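Local coordinates for protein putative hydrolase (Agrobacterium vitis, PDB 3LLC) that probably acts as a serine esterase of the alpha/beta hydrolase fold, perhaps removing fatty acyl groups from acylated proteins, at residues G19-A31 / I70-G82. Sequence-based numbering, arbitrary orientation. Where two conformers were deposited one is given.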
ATOM      1  N   GLY A  19      13.825 -21.156  -1.183  1.00 27.62           N
ATOM      2  CA  GLY A  19      13.503 -22.291  -2.048  1.00 27.85           C
ATOM      3  C   GLY A  19      12.629 -21.902  -3.221  1.00 29.34           C
ATOM      4  O   GLY A  19      12.888 -20.898  -3.890  1.00 27.67           O
ATOM      5  N   SER A  20      11.577 -22.671  -3.458  1.00 28.80           N
ATOM      6  CA  SER A  20      10.699 -22.423  -4.606  1.00 29.72           C
ATOM      7  C   SER A  20       9.787 -21.220  -4.402  1.00 29.80           C
ATOM      8  O   SER A  20       9.114 -20.803  -5.339  1.00 32.88           O
ATOM      9  CB  SER A  20       9.876 -23.674  -4.949  1.00 30.54           C
ATOM     10  OG  SER A  20       8.892 -23.903  -3.965  1.00 31.73           O
ATOM     11  N   ASP A  21       9.750 -20.672  -3.188  1.00 27.03           N
ATOM     12  CA  ASP A  21       9.077 -19.403  -2.928  1.00 28.73           C
ATOM     13  C   ASP A  21       9.954 -18.158  -3.112  1.00 24.66           C
ATOM     14  O   ASP A  21       9.441 -17.048  -2.980  1.00 29.20           O
ATOM     15  CB  ASP A  21       8.473 -19.395  -1.507  1.00 29.76           C
ATOM     16  CG  ASP A  21       7.347 -20.420  -1.338  1.00 38.39           C
ATOM     17  OD1 ASP A  21       6.525 -20.585  -2.261  1.00 44.35           O
ATOM     18  OD2 ASP A  21       7.280 -21.057  -0.272  1.00 46.51           O
ATOM     19  N   ALA A  22      11.243 -18.318  -3.380  1.00 24.33           N
ATOM     20  CA  ALA A  22      12.142 -17.159  -3.529  1.00 24.35           C
ATOM     21  C   ALA A  22      11.721 -16.327  -4.745  1.00 25.95           C
ATOM     22  O   ALA A  22      11.306 -16.871  -5.766  1.00 29.52           O
ATOM     23  CB  ALA A  22      13.576 -17.574  -3.637  1.00 21.22           C
ATOM     24  N   ARG A  23      11.776 -15.012  -4.613  1.00 22.45           N
ATOM     25  CA  ARG A  23      11.560 -14.120  -5.744  1.00 21.56           C
ATOM     26  C   ARG A  23      12.415 -12.864  -5.597  1.00 21.52           C
ATOM     27  O   ARG A  23      12.681 -12.404  -4.480  1.00 21.52           O
ATOM     28  CB  ARG A  23      10.066 -13.757  -5.885  1.00 20.52           C
ATOM     29  CG  ARG A  23       9.426 -12.999  -4.719  1.00 23.62           C
ATOM     30  CD  ARG A  23       8.665 -13.908  -3.841  1.00 24.97           C
ATOM     31  NE  ARG A  23       7.889 -13.264  -2.782  1.00 24.24           N
ATOM     32  CZ  ARG A  23       7.752 -13.775  -1.564  1.00 22.29           C
ATOM     33  NH1 ARG A  23       8.380 -14.914  -1.239  1.00 23.82           N
ATOM     34  NH2 ARG A  23       7.002 -13.161  -0.661  1.00 20.90           N
ATOM     35  N   SER A  24      12.826 -12.308  -6.731  1.00 17.43           N
ATOM     36  CA  SER A  24      13.621 -11.075  -6.746  0.70 18.05           C
ATOM     37  C   SER A  24      12.713  -9.846  -6.928  1.00 20.19           C
ATOM     38  O   SER A  24      11.913  -9.775  -7.881  1.00 18.15           O
ATOM     39  CB  SER A  24      14.685 -11.099  -7.856  0.70 14.43           C
ATOM     40  OG  SER A  24      15.687 -12.093  -7.690  0.70 12.34           O
ATOM     41  N   ILE A  25      12.844  -8.876  -6.016  1.00 16.70           N
ATOM     42  CA  ILE A  25      12.062  -7.648  -6.005  1.00 16.64           C
ATOM     43  C   ILE A  25      12.913  -6.466  -6.510  1.00 18.46           C
ATOM     44  O   ILE A  25      14.037  -6.205  -6.019  1.00 17.95           O
ATOM     45  CB  ILE A  25      11.509  -7.375  -4.547  1.00 15.98           C
ATOM     46  CG1 ILE A  25      10.612  -8.528  -4.111  1.00 20.27           C
ATOM     47  CG2 ILE A  25      10.831  -5.986  -4.443  1.00 16.24           C
ATOM     48  CD1 ILE A  25       9.370  -8.816  -5.055  1.00 15.79           C
ATOM     49  N   ALA A  26      12.399  -5.774  -7.534  1.00 19.06           N
ATOM     50  CA  ALA A  26      13.063  -4.615  -8.113  1.00 17.16           C
ATOM     51  C   ALA A  26      12.685  -3.353  -7.291  1.00 17.44           C
ATOM     52  O   ALA A  26      11.508  -3.141  -6.933  1.00 18.65           O
ATOM     53  CB  ALA A  26      12.660  -4.437  -9.607  1.00 18.46           C
ATOM     54  N   ALA A  27      13.689  -2.520  -7.006  1.00 17.78           N
ATOM     55  CA  ALA A  27      13.511  -1.285  -6.218  1.00 19.03           C
ATOM     56  C   ALA A  27      14.330  -0.122  -6.787  1.00 18.75           C
ATOM     57  O   ALA A  27      15.392  -0.308  -7.398  1.00 20.18           O
ATOM     58  CB  ALA A  27      13.863  -1.528  -4.697  1.00 19.07           C
ATOM     59  N   LEU A  28      13.782   1.080  -6.614  1.00 21.87           N
ATOM     60  CA  LEU A  28      14.393   2.349  -7.005  1.00 20.58           C
ATOM     61  C   LEU A  28      14.477   3.207  -5.726  1.00 21.61           C
ATOM     62  O   LEU A  28      13.440   3.484  -5.102  1.00 22.45           O
ATOM     63  CB  LEU A  28      13.518   3.052  -8.056  1.00 23.30           C
ATOM     64  CG  LEU A  28      13.429   2.384  -9.447  1.00 24.66           C
ATOM     65  CD1 LEU A  28      12.311   3.015 -10.293  1.00 27.03           C
ATOM     66  CD2 LEU A  28      14.809   2.422 -10.191  1.00 21.59           C
ATOM     67  N   VAL A  29      15.682   3.632  -5.363  1.00 20.12           N
ATOM     68  CA  VAL A  29      15.937   4.292  -4.072  0.50 20.90           C
ATOM     69  C   VAL A  29      16.758   5.574  -4.213  1.00 19.81           C
ATOM     70  O   VAL A  29      17.715   5.661  -5.008  1.00 20.77           O
ATOM     71  CB  VAL A  29      16.685   3.360  -3.091  0.50 22.46           C
ATOM     72  CG1 VAL A  29      18.161   3.247  -3.461  0.50 22.38           C
ATOM     73  CG2 VAL A  29      16.556   3.874  -1.672  0.50 21.84           C
ATOM     74  N   ARG A  30      16.353   6.588  -3.452  1.00 19.91           N
ATOM     75  CA  ARG A  30      17.043   7.855  -3.368  1.00 20.46           C
ATOM     76  C   ARG A  30      17.432   8.041  -1.896  1.00 20.06           C
ATOM     77  O   ARG A  30      16.564   8.039  -1.028  1.00 19.39           O
ATOM     78  CB  ARG A  30      16.079   8.955  -3.825  1.00 22.73           C
ATOM     79  CG  ARG A  30      16.639  10.324  -3.910  1.00 30.89           C
ATOM     80  CD  ARG A  30      15.539  11.339  -4.196  1.00 33.81           C
ATOM     81  NE  ARG A  30      14.909  11.158  -5.503  1.00 29.26           N
ATOM     82  CZ  ARG A  30      15.338  11.701  -6.644  1.00 31.86           C
ATOM     83  NH1 ARG A  30      16.457  12.417  -6.692  1.00 27.63           N
ATOM     84  NH2 ARG A  30      14.669  11.494  -7.767  1.00 29.68           N
ATOM     85  N   ALA A  31      18.726   8.174  -1.610  1.00 21.74           N
ATOM     86  CA  ALA A  31      19.180   8.414  -0.227  1.00 22.72           C
ATOM     87  C   ALA A  31      18.754   9.809   0.270  1.00 23.76           C
ATOM     88  O   ALA A  31      18.721  10.766  -0.503  1.00 22.82           O
ATOM     89  CB  ALA A  31      20.719   8.254  -0.118  1.00 21.11           C
ATOM     90  N   ILE A  70      11.846   5.469  -1.276  1.00 18.84           N
ATOM     91  CA  ILE A  70      11.917   4.061  -1.711  1.00 17.18           C
ATOM     92  C   ILE A  70      10.644   3.711  -2.500  1.00 19.32           C
ATOM     93  O   ILE A  70       9.540   3.927  -2.019  1.00 20.72           O
ATOM     94  CB  ILE A  70      12.079   3.074  -0.550  1.00 19.06           C
ATOM     95  CG1 ILE A  70      13.411   3.279   0.169  1.00 21.90           C
ATOM     96  CG2 ILE A  70      11.967   1.608  -1.038  1.00 19.82           C
ATOM     97  CD1 ILE A  70      13.531   2.555   1.499  1.00 24.28           C
ATOM     98  N   ARG A  71      10.823   3.157  -3.702  1.00 18.85           N
ATOM     99  CA  ARG A  71       9.714   2.498  -4.424  1.00 19.03           C
ATOM    100  C   ARG A  71      10.155   1.095  -4.792  1.00 18.85           C
ATOM    101  O   ARG A  71      11.369   0.863  -4.970  1.00 19.05           O
ATOM    102  CB  ARG A  71       9.390   3.251  -5.710  1.00 19.52           C
ATOM    103  CG  ARG A  71       8.832   4.660  -5.493  1.00 20.99           C
ATOM    104  CD  ARG A  71       8.762   5.458  -6.814  1.00 18.15           C
ATOM    105  NE  ARG A  71      10.057   5.892  -7.300  1.00 21.18           N
ATOM    106  CZ  ARG A  71      10.427   5.956  -8.574  1.00 23.24           C
ATOM    107  NH1 ARG A  71       9.626   5.557  -9.559  1.00 26.66           N
ATOM    108  NH2 ARG A  71      11.637   6.382  -8.869  1.00 25.20           N
ATOM    109  N   PHE A  72       9.195   0.167  -4.875  1.00 18.68           N
ATOM    110  CA  PHE A  72       9.470  -1.206  -5.325  1.00 18.12           C
ATOM    111  C   PHE A  72       8.222  -1.794  -6.010  1.00 18.71           C
ATOM    112  O   PHE A  72       7.115  -1.287  -5.820  1.00 20.67           O
ATOM    113  CB  PHE A  72       9.902  -2.084  -4.157  1.00 18.66           C
ATOM    114  CG  PHE A  72       8.802  -2.345  -3.176  1.00 20.95           C
ATOM    115  CD1 PHE A  72       8.465  -1.385  -2.220  1.00 24.10           C
ATOM    116  CD2 PHE A  72       8.059  -3.530  -3.220  1.00 22.14           C
ATOM    117  CE1 PHE A  72       7.421  -1.593  -1.346  1.00 23.39           C
ATOM    118  CE2 PHE A  72       7.011  -3.753  -2.320  1.00 25.02           C
ATOM    119  CZ  PHE A  72       6.698  -2.764  -1.382  1.00 25.87           C
ATOM    120  N   ASP A  73       8.434  -2.813  -6.840  1.00 19.90           N
ATOM    121  CA  ASP A  73       7.327  -3.539  -7.514  1.00 17.73           C
ATOM    122  C   ASP A  73       7.019  -4.821  -6.745  1.00 18.06           C
ATOM    123  O   ASP A  73       7.909  -5.633  -6.464  1.00 20.33           O
ATOM    124  CB  ASP A  73       7.673  -3.871  -8.963  1.00 17.75           C
ATOM    125  CG  ASP A  73       7.445  -2.669  -9.944  1.00 19.10           C
ATOM    126  OD1 ASP A  73       6.471  -1.901  -9.730  1.00 23.44           O
ATOM    127  OD2 ASP A  73       8.219  -2.554 -10.931  1.00 17.89           O
ATOM    128  N   TYR A  74       5.751  -5.005  -6.409  1.00 18.85           N
ATOM    129  CA  TYR A  74       5.293  -6.285  -5.832  1.00 19.23           C
ATOM    130  C   TYR A  74       5.612  -7.457  -6.770  1.00 19.71           C
ATOM    131  O   TYR A  74       5.740  -7.267  -7.987  1.00 17.44           O
ATOM    132  CB  TYR A  74       3.794  -6.266  -5.594  1.00 21.53           C
ATOM    133  CG  TYR A  74       3.248  -5.199  -4.659  1.00 20.64           C
ATOM    134  CD1 TYR A  74       3.587  -5.183  -3.302  1.00 23.13           C
ATOM    135  CD2 TYR A  74       2.306  -4.274  -5.097  1.00 24.00           C
ATOM    136  CE1 TYR A  74       3.042  -4.222  -2.444  1.00 20.74           C
ATOM    137  CE2 TYR A  74       1.761  -3.320  -4.228  1.00 20.64           C
ATOM    138  CZ  TYR A  74       2.131  -3.315  -2.898  1.00 22.68           C
ATOM    139  OH  TYR A  74       1.601  -2.367  -2.056  1.00 22.45           O
ATOM    140  N   SER A  75       5.833  -8.651  -6.213  1.00 18.21           N
ATOM    141  CA  SER A  75       5.969  -9.827  -7.047  1.00 17.72           C
ATOM    142  C   SER A  75       4.745  -9.918  -7.999  1.00 17.25           C
ATOM    143  O   SER A  75       3.630  -9.572  -7.612  1.00 17.47           O
ATOM    144  CB  SER A  75       6.111 -11.136  -6.239  1.00 19.99           C
ATOM    145  OG  SER A  75       5.023 -11.348  -5.350  1.00 17.84           O
ATOM    146  N   GLY A  76       4.989 -10.368  -9.232  1.00 16.68           N
ATOM    147  CA  GLY A  76       3.949 -10.461 -10.250  1.00 19.49           C
ATOM    148  C   GLY A  76       3.621  -9.167 -10.987  1.00 22.04           C
ATOM    149  O   GLY A  76       2.801  -9.167 -11.919  1.00 19.45           O
ATOM    150  N   HIS A  77       4.277  -8.083 -10.593  1.00 19.86           N
ATOM    151  CA  HIS A  77       4.015  -6.729 -11.112  1.00 20.49           C
ATOM    152  C   HIS A  77       5.306  -6.124 -11.675  1.00 20.52           C
ATOM    153  O   HIS A  77       6.418  -6.389 -11.175  1.00 18.54           O
ATOM    154  CB  HIS A  77       3.581  -5.775  -9.998  1.00 19.82           C
ATOM    155  CG  HIS A  77       2.281  -6.102  -9.314  1.00 22.82           C
ATOM    156  ND1 HIS A  77       2.067  -7.263  -8.580  1.00 21.84           N
ATOM    157  CD2 HIS A  77       1.152  -5.361  -9.171  1.00 23.94           C
ATOM    158  CE1 HIS A  77       0.861  -7.218  -8.032  1.00 23.52           C
ATOM    159  NE2 HIS A  77       0.284  -6.083  -8.373  1.00 23.38           N
ATOM    160  N   GLY A  78       5.160  -5.266 -12.683  1.00 17.53           N
ATOM    161  CA  GLY A  78       6.259  -4.467 -13.183  1.00 17.72           C
ATOM    162  C   GLY A  78       7.585  -5.200 -13.415  1.00 18.44           C
ATOM    163  O   GLY A  78       7.662  -6.148 -14.207  1.00 16.02           O
ATOM    164  N   ALA A  79       8.659  -4.680 -12.799  1.00 15.70           N
ATOM    165  CA  ALA A  79      10.019  -5.150 -13.066  1.00 15.00           C
ATOM    166  C   ALA A  79      10.428  -6.323 -12.164  1.00 10.90           C
ATOM    167  O   ALA A  79      11.515  -6.887 -12.353  1.00 16.23           O
ATOM    168  CB  ALA A  79      11.072  -3.946 -12.940  1.00 15.67           C
ATOM    169  N   SER A  80       9.575  -6.691 -11.214  1.00 13.98           N
ATOM    170  CA  SER A  80       9.876  -7.803 -10.283  1.00 16.05           C
ATOM    171  C   SER A  80       9.598  -9.205 -10.851  1.00 18.57           C
ATOM    172  O   SER A  80       8.947  -9.348 -11.906  1.00 16.87           O
ATOM    173  CB  SER A  80       9.142  -7.602  -8.966  1.00 18.46           C
ATOM    174  OG  SER A  80       9.695  -6.496  -8.275  1.00 18.67           O
ATOM    175  N   GLY A  81      10.154 -10.226 -10.190  1.00 16.74           N
ATOM    176  CA  GLY A  81       9.898 -11.622 -10.519  1.00 15.72           C
ATOM    177  C   GLY A  81       8.608 -12.152  -9.895  1.00 15.19           C
ATOM    178  O   GLY A  81       7.875 -11.422  -9.228  1.00 16.88           O
ATOM    179  N   GLY A  82       8.354 -13.438 -10.123  1.00 16.35           N
ATOM    180  CA  GLY A  82       7.222 -14.144  -9.525  1.00 17.11           C
ATOM    181  C   GLY A  82       5.933 -14.018 -10.348  1.00 19.92           C
ATOM    182  O   GLY A  82       5.783 -13.037 -11.086  1.00 17.40           O
TER
HETATM  183  O   HOH W   1      12.255   6.599  -5.553  1.00 27.29           O
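Leu28 and Arg71 face each other as an antiparallel hydrogen-bonded pair, with Leu28 N reaching Arg71 O at 2.9 Å and Arg71 N returning to Leu28 O at 3.0 Å. Their side chains share one face of the sheet, where methyl CD1 of Leu28 sits over one face of the Arg71 guanidinium, 3.7 Å from NH2. A bend in the arginine chain (chi3 -73°) turns this flat group back across the leucine, while Arg71 NH1 bonds to Met50 O and a water lies in the guanidinium plane at NE.

On the other face the paired strands make apolar contact: Val29 CG2 meets Ile70 CG1 at 3.7 Å, and the small Ala27 rests against Phe72 CB. The Phe72 ring swings away from strand 23-30, and CG2 of Ile25 fills the angle between that ring and Asp73 O.

Beyond Asp73, whose N bonds to Ala26 O, segment 70-82 loops out through two beta turns sharing His77 and comes back, a worked example of a side-chain hydroxyl taking the place of a backbone carbonyl where strand pairing ends. Ser80 OG accepts from Ala26 N (2.9 Å, 167° at the hydrogen) and donates to Asp73 O from above the carbonyl plane (2.7 Å), bridging strand and loop. Next to it Ala79 CB abuts Ala26 CB, and Gly81 N closes on Ser24 O.

Strand 23-30 lies between strands 9-16 and 68-72, on the antiparallel side of the alpha/beta hydrolase sheet, before its parallel strands begin; helix 89-103 covers Ile25, Ile70 and Phe72, while helix 53-65 packs on Arg71, on the face carrying Leu28.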